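Local coordinates for protein omega transaminase (Pseudomonas sp., PDB 5LHA) that catalyses the pyridoxal-phosphate-dependent transfer of amino groups between amine donors and carbonyl acceptors, as an omega (amine) transaminase of fold type I, at residues R117-S122 and T330-P335. Numbering follows the deposited sequence.
Sequences RVLFSS and TYSGHP. With PMP (4'-deoxy-4'-aminopyridoxal-5'-phosphate), chain G.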
loop_
_atom_site.group_PDB
_atom_site.type_symbol
_atom_site.label_atom_id
_atom_site.label_comp_id
_atom_site.label_asym_id
_atom_site.label_seq_id
_atom_site.Cartn_x
_atom_site.Cartn_y
_atom_site.Cartn_z
ATOM N N ARG A 117 -13.753 18.326 -21.534
ATOM C CA ARG A 117 -14.737 17.402 -20.995
ATOM C C ARG A 117 -14.964 17.680 -19.514
ATOM O O ARG A 117 -14.044 18.074 -18.790
ATOM C CB ARG A 117 -14.288 15.946 -21.182
ATOM C CG ARG A 117 -14.157 15.508 -22.628
ATOM C CD ARG A 117 -15.517 15.249 -23.251
ATOM N NE ARG A 117 -15.412 14.723 -24.611
ATOM C CZ ARG A 117 -15.330 15.479 -25.705
ATOM N NH1 ARG A 117 -15.348 16.801 -25.611
ATOM N NH2 ARG A 117 -15.244 14.914 -26.897
ATOM N N VAL A 118 -16.205 17.462 -19.074
ATOM C CA VAL A 118 -16.604 17.611 -17.679
ATOM C C VAL A 118 -17.080 16.261 -17.164
ATOM O O VAL A 118 -17.825 15.557 -17.856
ATOM C CB VAL A 118 -17.723 18.655 -17.499
ATOM C CG1 VAL A 118 -17.909 18.966 -16.019
ATOM C CG2 VAL A 118 -17.452 19.918 -18.304
ATOM N N LEU A 119 -16.633 15.893 -15.962
ATOM C CA LEU A 119 -17.221 14.798 -15.198
ATOM C C LEU A 119 -17.863 15.401 -13.954
ATOM O O LEU A 119 -17.161 15.845 -13.036
ATOM C CB LEU A 119 -16.183 13.738 -14.841
ATOM C CG LEU A 119 -16.753 12.317 -14.828
ATOM C CD1 LEU A 119 -15.635 11.303 -14.867
ATOM C CD2 LEU A 119 -17.643 12.078 -13.612
ATOM N N PHE A 120 -19.196 15.394 -13.922
ATOM C CA PHE A 120 -19.966 16.054 -12.880
ATOM C C PHE A 120 -20.038 15.185 -11.632
ATOM O O PHE A 120 -19.896 13.961 -11.674
ATOM C CB PHE A 120 -21.386 16.367 -13.371
ATOM C CG PHE A 120 -21.460 17.528 -14.331
ATOM C CD1 PHE A 120 -21.307 18.832 -13.887
ATOM C CD2 PHE A 120 -21.648 17.309 -15.688
ATOM C CE1 PHE A 120 -21.359 19.890 -14.778
ATOM C CE2 PHE A 120 -21.698 18.364 -16.573
ATOM C CZ PHE A 120 -21.557 19.654 -16.115
ATOM N N SER A 121 -20.277 15.848 -10.509
ATOM C CA SER A 121 -20.361 15.196 -9.213
ATOM C C SER A 121 -21.155 16.117 -8.292
ATOM O O SER A 121 -21.909 16.974 -8.769
ATOM C CB SER A 121 -18.945 14.851 -8.713
ATOM O OG SER A 121 -18.166 16.019 -8.492
ATOM N N SER A 122 -20.991 15.954 -6.978
ATOM C CA SER A 122 -21.838 16.654 -6.017
ATOM C C SER A 122 -21.082 17.534 -5.036
ATOM O O SER A 122 -21.725 18.248 -4.255
ATOM C CB SER A 122 -22.676 15.650 -5.217
ATOM O OG SER A 122 -23.551 14.930 -6.064
ATOM N N THR A 330 -24.545 8.419 -9.219
ATOM C CA THR A 330 -25.985 8.475 -9.428
ATOM C C THR A 330 -26.440 9.902 -9.683
ATOM O O THR A 330 -27.288 10.154 -10.548
ATOM C CB THR A 330 -26.698 7.899 -8.205
ATOM O OG1 THR A 330 -26.298 6.539 -8.025
ATOM C CG2 THR A 330 -28.205 7.956 -8.367
ATOM N N TYR A 331 -25.864 10.858 -8.962
ATOM C CA TYR A 331 -26.272 12.246 -9.092
ATOM C C TYR A 331 -25.311 13.085 -9.934
ATOM O O TYR A 331 -25.439 14.312 -9.947
ATOM C CB TYR A 331 -26.466 12.859 -7.699
ATOM C CG TYR A 331 -27.605 12.215 -6.922
ATOM C CD1 TYR A 331 -28.813 11.907 -7.550
ATOM C CD2 TYR A 331 -27.490 11.940 -5.559
ATOM C CE1 TYR A 331 -29.869 11.322 -6.849
ATOM C CE2 TYR A 331 -28.543 11.356 -4.848
ATOM C CZ TYR A 331 -29.726 11.053 -5.503
ATOM O OH TYR A 331 -30.767 10.477 -4.817
ATOM N N SER A 332 -24.364 12.465 -10.640
ATOM C CA SER A 332 -23.614 13.188 -11.661
ATOM C C SER A 332 -24.564 13.800 -12.676
ATOM O O SER A 332 -25.370 13.090 -13.284
ATOM C CB SER A 332 -22.612 12.281 -12.372
ATOM O OG SER A 332 -21.479 12.040 -11.566
ATOM N N GLY A 333 -24.469 15.118 -12.847
ATOM C CA GLY A 333 -25.289 15.829 -13.811
ATOM C C GLY A 333 -26.711 16.085 -13.372
ATOM O O GLY A 333 -27.583 16.275 -14.226
ATOM N N HIS A 334 -26.967 16.100 -12.064
ATOM C CA HIS A 334 -28.297 16.252 -11.498
ATOM C C HIS A 334 -29.021 17.439 -12.133
ATOM O O HIS A 334 -28.497 18.563 -12.110
ATOM C CB HIS A 334 -28.177 16.427 -9.978
ATOM C CG HIS A 334 -29.475 16.294 -9.238
ATOM N ND1 HIS A 334 -30.426 17.292 -9.216
ATOM C CD2 HIS A 334 -29.981 15.278 -8.498
ATOM C CE1 HIS A 334 -31.459 16.898 -8.495
ATOM N NE2 HIS A 334 -31.215 15.678 -8.049
ATOM N N PRO A 335 -30.204 17.230 -12.718
ATOM C CA PRO A 335 -30.849 18.324 -13.461
ATOM C C PRO A 335 -31.136 19.532 -12.597
ATOM O O PRO A 335 -30.919 20.665 -13.042
ATOM C CB PRO A 335 -32.126 17.674 -14.011
ATOM C CG PRO A 335 -31.870 16.209 -13.994
ATOM C CD PRO A 335 -30.883 15.936 -12.905
HETATM N N1 PMP G . -23.678 1.697 -2.855
HETATM C C2 PMP G . -24.464 0.953 -3.716
HETATM C C2A PMP G . -24.969 -0.406 -3.330
HETATM C C3 PMP G . -24.781 1.450 -4.976
HETATM O O3 PMP G . -25.536 0.691 -5.830
HETATM C C4 PMP G . -24.330 2.716 -5.353
HETATM C C4A PMP G . -24.759 3.346 -6.671
HETATM N N4A PMP G . -25.264 2.380 -7.630
HETATM C C5 PMP G . -23.471 3.414 -4.501
HETATM C C6 PMP G . -23.080 2.846 -3.292
HETATM C C5A PMP G . -22.955 4.779 -4.902
HETATM O O4P PMP G . -24.008 5.712 -5.035
HETATM P P PMP G . -23.693 7.136 -5.719
HETATM O O1P PMP G . -22.363 7.666 -5.230
HETATM O O2P PMP G . -24.789 8.141 -5.440
HETATM O O3P PMP G . -23.666 6.899 -7.214
HETATM O O HOH W 1 -23.528 16.508 -10.712
#
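S332 meets the end of strand 115-121 through its hydroxyl, whose OG donates to the carbonyl O of F120 over a very short 2.5 Å. With OG anti to its own carbonyl carbon (chi1 -76°), the hydroxyl is turned to F120 O; CB, placed by the backbone, lies 3.3 Å from that oxygen. The same OG is hydrogen-bonded to the backbone N of Y329, so it links the strand to the residue just before 330-335. Beside this bond, F120 lays its CB against the amide of G333, 3.4 Å from G333 N, while its ring turns away toward V99, L102 and L106 of helix 97-109. V118 CG1 sits 3.6 Å above the centre of one ring face. A water joins the two backbones: it accepts from G333 N at 2.7 Å and lies close to the carbonyl oxygens of S121 and Y331. Further along, S122 OG touches Y331 CB at 3.9 Å. Y331 to H334 form a type II beta turn, with H334 N bonded to Y331 O and G333 at the positive phi (78°) expected of its third position; H334 then N-caps helix 335-350 through weak ND1 bonds to T336 N and A337 N. In this fold type I aminotransferase the turn thus meets strand 115-121, outermost within this chain in its mixed sheet; the strand's other edge is hydrogen-bonded to strand 303-308. At the start of the turn segment, T330 grips the PMP phosphate twice: its N-H points almost straight at O3P (174°, 2.7 Å from N to O3P), and OG1 donates to that oxygen too. K293 of the second subunit is hydrogen-bonded to T330 OG1, and S125 and G124 of that subunit also bind this PMP, placing the site at the subunit interface.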